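Local coordinates for cellulosomal scaffoldin anchoring protein C (Acetivibrio cellulolyticus, PDB 4UYP) that holds the ScaB dockerin through its third cohesin domain, the part modelled here, in a type I interaction that contributes to attaching the cellulosome to the cell surface, at residues C[1-7]-C[131-137]; C[42-46]-C[108-112]. The contacts are given in a common frame with arbitrary orientation. Numbering follows the deposited sequence.

Contact 1. Residues C[1-7]-C[131-137]; sequences MLQVDIG and NVVYNDG. With SO4 (sulfate ion), chain T; SO4 (sulfate ion), chain P.
Val4 lies at the apolar centre of a parallel strand pair, 3-6 beside 133-135, where the first and last strands of the cohesin jelly-roll sandwich run together. In the t rotamer it sets CG2 3.9 Å from Val132 CG1, and its CB is 4.4 Å from Tyr134 CD1; Leu2 CD2 lies 3.9 Å from Val132 CG2. Phe36 of strand 33-39 packs on Val4 and Ile6. The axes of these extended segments approach to 4.6 Å at 15°, pairing Gln3 with Val133, Val4 with Tyr134 and Asp5 with Asn135. Four backbone hydrogen bonds join them: Val133 N to Leu2 O (3.0 Å), Val4 N to Val133 O (2.8 Å), Asn135 N to Val4 O (2.8 Å) and Ile6 N to Asn135 O (2.8 Å). Gln3, Asp5, Val133 and Asn135 turn to the other face, where Met1 CG meets Val133 CG1 at 3.6 Å. Asp5, Ile6, Asn135 and Asp136 are calcium ligands seen in a structure of this protein; no calcium is bound to this chain here. Asp136 OD1 accepts from Thr114 N, and Asp136 N donates to O3 of a sulfate, probably from the crystallisation liquor, at 2.8 Å.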
loop_
_atom_site.group_PDB
_atom_site.type_symbol
_atom_site.label_atom_id
_atom_site.label_comp_id
_atom_site.label_asym_id
_atom_site.label_seq_id
_atom_site.Cartn_x
_atom_site.Cartn_y
_atom_site.Cartn_z
ATOM N N MET C 1 -2.794 19.241 13.849
ATOM C CA MET C 1 -3.145 18.969 12.424
ATOM C C MET C 1 -4.134 17.821 12.372
ATOM O O MET C 1 -4.393 17.197 13.409
ATOM C CB MET C 1 -1.910 18.608 11.671
ATOM C CG MET C 1 -1.280 17.307 12.074
ATOM S SD MET C 1 0.453 17.511 11.751
ATOM C CE MET C 1 0.822 18.628 13.127
ATOM N N LEU C 2 -4.739 17.671 11.197
ATOM C CA LEU C 2 -5.715 16.563 11.007
ATOM C C LEU C 2 -5.026 15.233 11.308
ATOM O O LEU C 2 -3.915 14.994 10.816
ATOM C CB LEU C 2 -6.084 16.616 9.541
ATOM C CG LEU C 2 -7.038 15.505 9.074
ATOM C CD1 LEU C 2 -8.370 15.495 9.792
ATOM C CD2 LEU C 2 -7.271 15.581 7.540
ATOM N N GLN C 3 -5.759 14.404 12.072
ATOM C CA GLN C 3 -5.205 13.057 12.456
ATOM C C GLN C 3 -6.257 12.050 12.046
ATOM O O GLN C 3 -7.446 12.124 12.438
ATOM C CB GLN C 3 -5.020 13.010 13.984
ATOM C CG GLN C 3 -3.966 13.941 14.577
ATOM C CD GLN C 3 -4.082 14.031 16.100
ATOM O OE1 GLN C 3 -4.713 13.179 16.761
ATOM N NE2 GLN C 3 -3.505 15.085 16.668
ATOM N N VAL C 4 -5.726 11.071 11.324
ATOM C CA VAL C 4 -6.596 9.902 10.904
ATOM C C VAL C 4 -6.139 8.693 11.766
ATOM O O VAL C 4 -4.941 8.374 11.826
ATOM C CB VAL C 4 -6.387 9.629 9.457
ATOM C CG1 VAL C 4 -7.327 8.451 8.993
ATOM C CG2 VAL C 4 -6.738 10.883 8.660
ATOM N N ASP C 5 -7.117 8.057 12.370
ATOM C CA ASP C 5 -6.807 6.895 13.272
ATOM C C ASP C 5 -7.523 5.675 12.698
ATOM O O ASP C 5 -8.772 5.715 12.559
ATOM C CB ASP C 5 -7.290 7.150 14.626
ATOM C CG ASP C 5 -6.930 6.044 15.561
ATOM O OD1 ASP C 5 -5.823 6.055 16.120
ATOM O OD2 ASP C 5 -7.827 5.096 15.756
ATOM N N ILE C 6 -6.777 4.594 12.466
ATOM C CA ILE C 6 -7.374 3.242 12.184
ATOM C C ILE C 6 -7.458 2.552 13.521
ATOM O O ILE C 6 -6.387 2.295 14.168
ATOM C CB ILE C 6 -6.533 2.481 11.183
ATOM C CG1 ILE C 6 -6.409 3.242 9.835
ATOM C CG2 ILE C 6 -7.073 1.050 10.987
ATOM C CD1 ILE C 6 -5.562 2.496 8.856
ATOM N N GLY C 7 -8.632 2.240 14.044
ATOM C CA GLY C 7 -8.774 1.638 15.371
ATOM C C GLY C 7 -8.264 0.196 15.383
ATOM O O GLY C 7 -8.250 -0.492 14.347
ATOM N N ASN C 131 -0.323 18.374 5.830
ATOM C CA ASN C 131 0.225 17.890 7.066
ATOM C C ASN C 131 -0.623 16.956 7.908
ATOM O O ASN C 131 -0.493 16.920 9.123
ATOM C CB ASN C 131 0.573 19.086 7.968
ATOM C CG ASN C 131 -0.597 19.936 8.243
ATOM O OD1 ASN C 131 -1.660 19.792 7.608
ATOM N ND2 ASN C 131 -0.449 20.858 9.190
ATOM N N VAL C 132 -1.209 16.004 7.261
ATOM C CA VAL C 132 -2.068 15.046 7.969
ATOM C C VAL C 132 -1.229 13.925 8.557
ATOM O O VAL C 132 -0.177 13.523 7.914
ATOM C CB VAL C 132 -2.976 14.396 6.912
ATOM C CG1 VAL C 132 -4.001 13.453 7.546
ATOM C CG2 VAL C 132 -3.673 15.405 6.120
ATOM N N VAL C 133 -1.578 13.530 9.727
ATOM C CA VAL C 133 -0.942 12.423 10.508
ATOM C C VAL C 133 -1.838 11.168 10.467
ATOM O O VAL C 133 -3.035 11.255 10.517
ATOM C CB VAL C 133 -0.617 12.850 11.957
ATOM C CG1 VAL C 133 -1.641 13.761 12.544
ATOM C CG2 VAL C 133 -0.368 11.681 12.924
ATOM N N TYR C 134 -1.214 10.020 10.533
ATOM C CA TYR C 134 -2.014 8.796 10.536
ATOM C C TYR C 134 -1.574 7.908 11.656
ATOM O O TYR C 134 -0.363 7.902 12.010
ATOM C CB TYR C 134 -1.632 7.990 9.352
ATOM C CG TYR C 134 -1.584 8.522 8.023
ATOM C CD1 TYR C 134 -2.435 9.536 7.582
ATOM C CD2 TYR C 134 -0.697 7.976 7.135
ATOM C CE1 TYR C 134 -2.380 10.032 6.307
ATOM C CE2 TYR C 134 -0.655 8.388 5.839
ATOM C CZ TYR C 134 -1.461 9.369 5.435
ATOM O OH TYR C 134 -1.373 9.753 4.164
ATOM N N ASN C 135 -2.464 7.121 12.247
ATOM C CA ASN C 135 -2.095 6.228 13.301
ATOM C C ASN C 135 -2.786 4.902 12.886
ATOM O O ASN C 135 -4.032 4.838 12.936
ATOM C CB ASN C 135 -2.583 6.667 14.648
ATOM C CG ASN C 135 -1.935 7.970 15.131
ATOM O OD1 ASN C 135 -2.511 8.676 15.947
ATOM N ND2 ASN C 135 -0.781 8.266 14.641
ATOM N N ASP C 136 -2.003 3.909 12.478
ATOM C CA ASP C 136 -2.541 2.633 11.954
ATOM C C ASP C 136 -3.089 1.768 13.153
ATOM O O ASP C 136 -2.937 2.048 14.333
ATOM C CB ASP C 136 -1.425 1.868 11.242
ATOM C CG ASP C 136 -1.043 2.419 9.886
ATOM O OD1 ASP C 136 -1.798 3.333 9.481
ATOM O OD2 ASP C 136 -0.049 1.868 9.331
ATOM N N GLY C 137 -3.796 0.691 12.725
ATOM C CA GLY C 137 -4.475 -0.215 13.682
ATOM C C GLY C 137 -3.927 -1.613 13.541
ATOM O O GLY C 137 -3.280 -1.992 12.559
HETATM S S SO4 T . -2.291 22.314 5.975
HETATM O O1 SO4 T . -1.668 23.504 6.649
HETATM O O2 SO4 T . -1.743 21.125 6.728
HETATM O O3 SO4 T . -1.789 22.199 4.478
HETATM O O4 SO4 T . -3.664 22.432 6.115
HETATM S S SO4 P . 1.837 4.088 12.907
HETATM O O1 SO4 P . 1.117 4.036 14.263
HETATM O O2 SO4 P . 2.905 5.196 12.864
HETATM O O3 SO4 P . 0.739 4.436 11.948
HETATM O O4 SO4 P . 2.594 2.846 12.451
HETATM O O HOH W 1 -3.993 19.522 9.120
#

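Contact 2. Residues C[42-46]-C[108-112]. With SO4 (sulfate ion), chain S.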
loop_
_atom_site.group_PDB
_atom_site.type_symbol
_atom_site.label_atom_id
_atom_site.label_comp_id
_atom_site.label_asym_id
_atom_site.label_seq_id
_atom_site.Cartn_x
_atom_site.Cartn_y
_atom_site.Cartn_z
ATOM N N PRO C 42 -4.260 -10.385 2.771
ATOM C CA PRO C 42 -5.510 -10.962 2.424
ATOM C C PRO C 42 -5.719 -12.436 2.755
ATOM O O PRO C 42 -6.820 -12.939 2.600
ATOM C CB PRO C 42 -5.612 -10.664 0.879
ATOM C CG PRO C 42 -4.187 -10.718 0.518
ATOM C CD PRO C 42 -3.413 -10.095 1.562
ATOM N N GLN C 43 -4.613 -13.054 3.199
ATOM C CA GLN C 43 -4.832 -14.451 3.719
ATOM C C GLN C 43 -4.995 -14.506 5.179
ATOM O O GLN C 43 -5.177 -15.551 5.761
ATOM C CB GLN C 43 -3.862 -15.495 3.246
ATOM C CG GLN C 43 -3.935 -15.786 1.712
ATOM C CD GLN C 43 -5.213 -16.424 1.318
ATOM O OE1 GLN C 43 -5.793 -17.165 2.121
ATOM N NE2 GLN C 43 -5.614 -16.243 0.122
ATOM N N LYS C 44 -5.009 -13.290 5.811
ATOM C CA LYS C 44 -5.328 -13.206 7.237
ATOM C C LYS C 44 -6.719 -12.670 7.472
ATOM O O LYS C 44 -7.452 -13.157 8.318
ATOM C CB LYS C 44 -4.323 -12.264 7.992
ATOM C CG LYS C 44 -2.824 -12.761 7.847
ATOM C CD LYS C 44 -2.618 -14.174 8.357
ATOM C CE LYS C 44 -1.106 -14.521 8.431
ATOM N NZ LYS C 44 -0.529 -14.416 7.101
ATOM N N VAL C 45 -7.064 -11.588 6.791
ATOM C CA VAL C 45 -8.390 -10.987 6.896
ATOM C C VAL C 45 -8.832 -10.653 5.483
ATOM O O VAL C 45 -8.039 -10.434 4.563
ATOM C CB VAL C 45 -8.403 -9.696 7.735
ATOM C CG1 VAL C 45 -8.030 -10.048 9.201
ATOM C CG2 VAL C 45 -7.494 -8.607 7.188
ATOM N N THR C 46 -10.133 -10.512 5.357
ATOM C CA THR C 46 -10.737 -10.056 4.103
ATOM C C THR C 46 -11.873 -9.078 4.494
ATOM O O THR C 46 -12.450 -9.123 5.608
ATOM C CB THR C 46 -11.335 -11.155 3.234
ATOM O OG1 THR C 46 -12.190 -12.023 4.030
ATOM C CG2 THR C 46 -10.218 -11.864 2.547
ATOM N N GLU C 108 -1.837 -14.053 16.693
ATOM C CA GLU C 108 -1.455 -13.370 15.445
ATOM C C GLU C 108 -1.927 -11.933 15.505
ATOM O O GLU C 108 -2.978 -11.567 16.154
ATOM C CB GLU C 108 -2.088 -14.075 14.270
ATOM C CG GLU C 108 -1.530 -15.502 14.103
ATOM C CD GLU C 108 -2.073 -16.277 12.893
ATOM O OE1 GLU C 108 -2.500 -15.753 11.935
ATOM O OE2 GLU C 108 -1.741 -17.467 12.875
ATOM N N LEU C 109 -1.152 -11.045 14.886
ATOM C CA LEU C 109 -1.449 -9.599 14.871
ATOM C C LEU C 109 -1.484 -9.164 13.427
ATOM O O LEU C 109 -0.478 -9.409 12.681
ATOM C CB LEU C 109 -0.362 -8.784 15.605
ATOM C CG LEU C 109 -0.129 -9.267 17.070
ATOM C CD1 LEU C 109 1.011 -8.456 17.656
ATOM C CD2 LEU C 109 -1.335 -9.057 17.959
ATOM N N TYR C 110 -2.558 -8.555 13.009
ATOM C CA TYR C 110 -2.685 -8.125 11.585
ATOM C C TYR C 110 -2.638 -6.662 11.555
ATOM O O TYR C 110 -3.431 -5.916 12.167
ATOM C CB TYR C 110 -3.974 -8.653 10.979
ATOM C CG TYR C 110 -4.168 -10.165 11.180
ATOM C CD1 TYR C 110 -3.065 -11.050 11.147
ATOM C CD2 TYR C 110 -5.385 -10.701 11.509
ATOM C CE1 TYR C 110 -3.197 -12.441 11.281
ATOM C CE2 TYR C 110 -5.544 -12.072 11.621
ATOM C CZ TYR C 110 -4.423 -12.933 11.574
ATOM O OH TYR C 110 -4.537 -14.289 11.767
ATOM N N ASN C 111 -1.619 -6.099 10.826
ATOM C CA ASN C 111 -1.457 -4.630 10.682
ATOM C C ASN C 111 -2.398 -4.112 9.571
ATOM O O ASN C 111 -2.367 -4.617 8.415
ATOM C CB ASN C 111 -0.001 -4.428 10.239
ATOM C CG ASN C 111 0.941 -4.813 11.364
ATOM O OD1 ASN C 111 1.224 -3.970 12.243
ATOM N ND2 ASN C 111 1.453 -6.015 11.302
ATOM N N ILE C 112 -3.220 -3.144 9.982
ATOM C CA ILE C 112 -4.171 -2.520 8.974
ATOM C C ILE C 112 -3.603 -1.099 8.830
ATOM O O ILE C 112 -3.597 -0.286 9.720
ATOM C CB ILE C 112 -5.596 -2.505 9.632
ATOM C CG1 ILE C 112 -6.061 -3.911 10.091
ATOM C CG2 ILE C 112 -6.567 -1.966 8.625
ATOM C CD1 ILE C 112 -6.044 -5.040 9.043
HETATM S S SO4 S . -1.700 -18.117 5.773
HETATM O O1 SO4 S . -1.215 -18.209 7.231
HETATM O O2 SO4 S . -0.664 -18.919 4.987
HETATM O O3 SO4 S . -1.863 -16.701 5.212
HETATM O O4 SO4 S . -3.093 -18.683 5.694
#
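Lys44 lays its aliphatic chain over one face of the Tyr110 ring: CB stands 3.5 Å from the ring centroid, only 11° off the normal, a CH-pi contact, and Lys44 CD comes within 3.4 Å of Tyr110 CE1. The m rotamers at chi1 and chi2 fold the chain along the ring before its amino end leads away. That charge is used outside these segments: Lys44 NZ forms salt bridges with Asp41 and with Glu128 of a second copy of this cohesin, and hydrogen-bonds O3 of a sulfate at 3.3 Å. Glu108 OE1 approaches the aliphatic part, 3.9 Å from Lys44 CD, and is not a salt-bridge partner of the lysine. Instead Glu108 OE1 accepts a short 2.5 Å hydrogen bond from Tyr110 OH, fixing the far end of the ring. No hydrogen bond joins the two segments, and their nearest CA atoms, in Lys44 and Tyr110, are 7.2 Å apart. This is side-chain packing across the cohesin beta-sandwich, between the start of strand 45-52 and the start of strand 109-122, whose backbones pair with strands 91-100 and 133-141 respectively. Inward of the lysine, Val45 CG1 touches Tyr110 CD2 at 3.6 Å and Val45 CG2 reaches Ile112 CD1 at 4.3 Å; Phe40, Phe98 and Ile139 pack on both aliphatic residues and extend this layer into the core. At the 42-44 loop, Pro42 and Gln43 pack on Ser48 of the ScaB chain.

Contacts 1 and 2 have centres about 20 Å apart but meet where strands 133-141 and 109-122 run side by side. A probable hydrogen bond of 2.8 Å links Ile112 N of contact 2 to Gly137 O of contact 1. By packing alone, Ile112 O lies 3.4 Å from Asp136 CB and 3.5 Å from Ile6 CD1. Ile112 thus lies beside two of the four residues of the calcium site seen for this protein: its side chain is about 4 Å from that of Ile6 and about 6 Å from that of Asp136. The two contacts also meet across the subunit interface, Asn111 ND2 of contact 2 donating to Val132 O of the second subunit and Val132 O of contact 1 accepting from Asn111 ND2 there.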